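Local structure of BfpC (Escherichia coli, 3VHJ) at residues Ser43-Gly51 / Ile156-Lys164. The protein is a membrane protein essential for type IV pilus biogenesis, represented here by its N-terminal cytoplasmic domain. The protein carries 1 engineered substitution. Sequence-based numbering, arbitrary orientation.
Sequences SSKLYSVIG and IKGKKLKEK
Tyr47 holds its CG between its own backbone N and carbonyl carbon (chi1 69°), which stands the ring up beside Lys162, whose chain bends at chi3 and chi4 to bring its ammonium round to the phenol. Lys162 CB lies over one ring face, 4.1 Å from the centroid, a CH-pi contact, while Lys162 NZ donates to Tyr47 OH at 2.9 Å. A long lysine suits this place, its methylenes apolar against the ring and its ammonium able to donate to the phenol oxygen. Beneath them the backbones form an antiparallel hydrogen-bonded pair: Lys162 N reaches Tyr47 O at 2.7 Å, nearly straight at 171°, and Tyr47 N returns a bond to Lys162 O. An alanine in place of Tyr47 would probably leave the Lys162 ammonium without its phenol partner and take from Leu35 and Leu39 of helix 31-42 the ring they touch. On the other sheet face buried Leu46 offers apolar CD2 to Glu163 CB at 4.0 Å, and the Glu163 carboxylate is salt-bridged to Lys63. Before strand 162-163, two waters link the small Ser48, through its hydroxyl, to the carbonyls of Lys159 and Lys160, and Lys159 curls back so that its NZ donates to Val49 O at 2.7 Å. Backbone pairing thus adds 162-163 as an edge strand beside 46-52 in a four-stranded antiparallel sheet, and one lysine ammonium and two waters serve before that pairing begins.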
loop_
_atom_site.group_PDB
_atom_site.type_symbol
_atom_site.label_atom_id
_atom_site.label_comp_id
_atom_site.label_asym_id
_atom_site.label_seq_id
_atom_site.Cartn_x
_atom_site.Cartn_y
_atom_site.Cartn_z
ATOM N N SER A 43 -10.773 0.114 15.628
ATOM C CA SER A 43 -11.070 -1.081 16.406
ATOM C C SER A 43 -10.280 -2.249 15.821
ATOM O O SER A 43 -10.816 -3.330 15.592
ATOM C CB SER A 43 -12.573 -1.388 16.371
ATOM O OG SER A 43 -13.318 -0.319 16.926
ATOM N N SER A 44 -8.995 -2.012 15.578
ATOM C CA SER A 44 -8.113 -3.020 15.009
ATOM C C SER A 44 -6.945 -3.325 15.935
ATOM O O SER A 44 -6.548 -2.484 16.744
ATOM C CB SER A 44 -7.570 -2.537 13.664
ATOM O OG SER A 44 -6.608 -3.439 13.154
ATOM N N LYS A 45 -6.400 -4.531 15.811
ATOM C CA LYS A 45 -5.256 -4.942 16.618
ATOM C C LYS A 45 -4.072 -5.279 15.712
ATOM O O LYS A 45 -3.009 -5.656 16.192
ATOM C CB LYS A 45 -5.593 -6.179 17.454
ATOM C CG LYS A 45 -6.735 -6.007 18.436
ATOM C CD LYS A 45 -6.770 -7.168 19.425
ATOM C CE LYS A 45 -7.026 -8.507 18.743
ATOM N NZ LYS A 45 -8.414 -8.604 18.214
ATOM N N LEU A 46 -4.269 -5.146 14.404
ATOM C CA LEU A 46 -3.233 -5.462 13.426
ATOM C C LEU A 46 -2.491 -4.215 12.970
ATOM O O LEU A 46 -3.103 -3.240 12.538
ATOM C CB LEU A 46 -3.861 -6.154 12.217
ATOM C CG LEU A 46 -4.528 -7.503 12.502
ATOM C CD1 LEU A 46 -5.196 -8.018 11.235
ATOM C CD2 LEU A 46 -3.485 -8.501 13.000
ATOM N N TYR A 47 -1.167 -4.254 13.050
ATOM C CA TYR A 47 -0.382 -3.098 12.655
ATOM C C TYR A 47 1.042 -3.454 12.251
ATOM O O TYR A 47 1.501 -4.579 12.417
ATOM C CB TYR A 47 -0.301 -2.108 13.810
ATOM C CG TYR A 47 0.539 -2.630 14.952
ATOM C CD1 TYR A 47 -0.005 -3.476 15.919
ATOM C CD2 TYR A 47 1.898 -2.329 15.033
ATOM C CE1 TYR A 47 0.785 -4.008 16.937
ATOM C CE2 TYR A 47 2.695 -2.855 16.040
ATOM C CZ TYR A 47 2.135 -3.694 16.987
ATOM O OH TYR A 47 2.932 -4.230 17.971
ATOM N N SER A 48 1.737 -2.456 11.730
ATOM C CA SER A 48 3.119 -2.609 11.336
ATOM C C SER A 48 3.703 -1.213 11.276
ATOM O O SER A 48 3.073 -0.290 10.770
ATOM C CB SER A 48 3.228 -3.276 9.966
ATOM O OG SER A 48 4.585 -3.380 9.588
ATOM N N VAL A 49 4.892 -1.049 11.833
ATOM C CA VAL A 49 5.548 0.240 11.800
ATOM C C VAL A 49 6.732 0.071 10.871
ATOM O O VAL A 49 7.484 -0.890 10.994
ATOM C CB VAL A 49 6.057 0.662 13.197
ATOM C CG1 VAL A 49 6.821 1.977 13.096
ATOM C CG2 VAL A 49 4.883 0.817 14.150
ATOM N N ILE A 50 6.877 0.974 9.913
ATOM C CA ILE A 50 8.004 0.878 9.004
ATOM C C ILE A 50 8.794 2.171 9.061
ATOM O O ILE A 50 8.230 3.261 9.171
ATOM C CB ILE A 50 7.555 0.588 7.557
ATOM C CG1 ILE A 50 6.848 1.798 6.965
ATOM C CG2 ILE A 50 6.622 -0.610 7.542
ATOM C CD1 ILE A 50 6.536 1.647 5.487
ATOM N N GLY A 51 10.111 2.040 9.013
ATOM C CA GLY A 51 10.958 3.209 9.079
ATOM C C GLY A 51 11.544 3.554 7.731
ATOM O O GLY A 51 11.916 2.671 6.951
ATOM N N ILE A 156 12.337 -5.474 -1.165
ATOM C CA ILE A 156 13.240 -5.641 -0.039
ATOM C C ILE A 156 12.442 -6.497 0.928
ATOM O O ILE A 156 11.272 -6.796 0.668
ATOM C CB ILE A 156 13.594 -4.289 0.641
ATOM C CG1 ILE A 156 12.321 -3.523 1.000
ATOM C CG2 ILE A 156 14.479 -3.461 -0.275
ATOM C CD1 ILE A 156 12.577 -2.245 1.770
ATOM N N LYS A 157 13.059 -6.910 2.027
ATOM C CA LYS A 157 12.336 -7.715 2.997
ATOM C C LYS A 157 11.277 -6.805 3.607
ATOM O O LYS A 157 11.597 -5.748 4.158
ATOM C CB LYS A 157 13.278 -8.234 4.084
ATOM C CG LYS A 157 12.612 -9.193 5.065
ATOM C CD LYS A 157 13.616 -9.732 6.071
ATOM C CE LYS A 157 12.955 -10.674 7.066
ATOM N NZ LYS A 157 12.310 -11.837 6.392
ATOM N N GLY A 158 10.017 -7.203 3.486
ATOM C CA GLY A 158 8.945 -6.393 4.030
ATOM C C GLY A 158 8.765 -6.586 5.521
ATOM O O GLY A 158 9.476 -7.373 6.147
ATOM N N LYS A 159 7.813 -5.857 6.091
ATOM C CA LYS A 159 7.516 -5.944 7.512
ATOM C C LYS A 159 6.171 -6.650 7.639
ATOM O O LYS A 159 5.241 -6.379 6.875
ATOM C CB LYS A 159 7.432 -4.546 8.129
ATOM C CG LYS A 159 8.693 -3.696 7.970
ATOM C CD LYS A 159 9.862 -4.257 8.769
ATOM C CE LYS A 159 9.583 -4.234 10.271
ATOM N NZ LYS A 159 9.362 -2.850 10.783
ATOM N N LYS A 160 6.071 -7.558 8.599
ATOM C CA LYS A 160 4.844 -8.311 8.803
ATOM C C LYS A 160 3.869 -7.642 9.761
ATOM O O LYS A 160 4.263 -6.876 10.645
ATOM C CB LYS A 160 5.174 -9.707 9.335
ATOM C CG LYS A 160 6.001 -10.574 8.401
ATOM C CD LYS A 160 6.307 -11.912 9.065
ATOM C CE LYS A 160 7.018 -12.863 8.117
ATOM N NZ LYS A 160 8.313 -12.299 7.658
ATOM N N LEU A 161 2.587 -7.937 9.582
ATOM C CA LEU A 161 1.565 -7.393 10.461
ATOM C C LEU A 161 1.751 -8.032 11.835
ATOM O O LEU A 161 1.991 -9.236 11.938
ATOM C CB LEU A 161 0.166 -7.723 9.933
ATOM C CG LEU A 161 -0.277 -6.984 8.666
ATOM C CD1 LEU A 161 -1.693 -7.414 8.271
ATOM C CD2 LEU A 161 -0.242 -5.491 8.927
ATOM N N LYS A 162 1.668 -7.217 12.880
ATOM C CA LYS A 162 1.797 -7.700 14.249
ATOM C C LYS A 162 0.420 -7.523 14.868
ATOM O O LYS A 162 -0.396 -6.762 14.354
ATOM C CB LYS A 162 2.846 -6.880 15.010
ATOM C CG LYS A 162 4.241 -6.960 14.388
ATOM C CD LYS A 162 5.234 -5.999 15.029
ATOM C CE LYS A 162 5.717 -6.482 16.393
ATOM N NZ LYS A 162 4.631 -6.525 17.408
ATOM N N GLU A 163 0.153 -8.214 15.969
ATOM C CA GLU A 163 -1.156 -8.103 16.591
ATOM C C GLU A 163 -1.105 -7.588 18.025
ATOM O O GLU A 163 -0.147 -7.847 18.751
ATOM C CB GLU A 163 -1.854 -9.463 16.529
ATOM C CG GLU A 163 -3.286 -9.474 17.028
ATOM C CD GLU A 163 -4.092 -10.601 16.408
ATOM O OE1 GLU A 163 -3.526 -11.696 16.202
ATOM O OE2 GLU A 163 -5.292 -10.397 16.131
ATOM N N LYS A 164 -2.148 -6.851 18.406
ATOM C CA LYS A 164 -2.300 -6.266 19.739
ATOM C C LYS A 164 -1.612 -4.915 19.855
ATOM O O LYS A 164 -2.335 -3.904 19.973
ATOM C CB LYS A 164 -1.758 -7.215 20.811
ATOM C CG LYS A 164 -2.456 -8.564 20.849
ATOM C CD LYS A 164 -1.753 -9.551 21.780
ATOM C CE LYS A 164 -1.768 -9.090 23.231
ATOM N NZ LYS A 164 -0.944 -7.871 23.449
HETATM O O HOH W 1 6.268 -5.332 11.327
HETATM O O HOH W 2 4.638 -3.510 7.055
#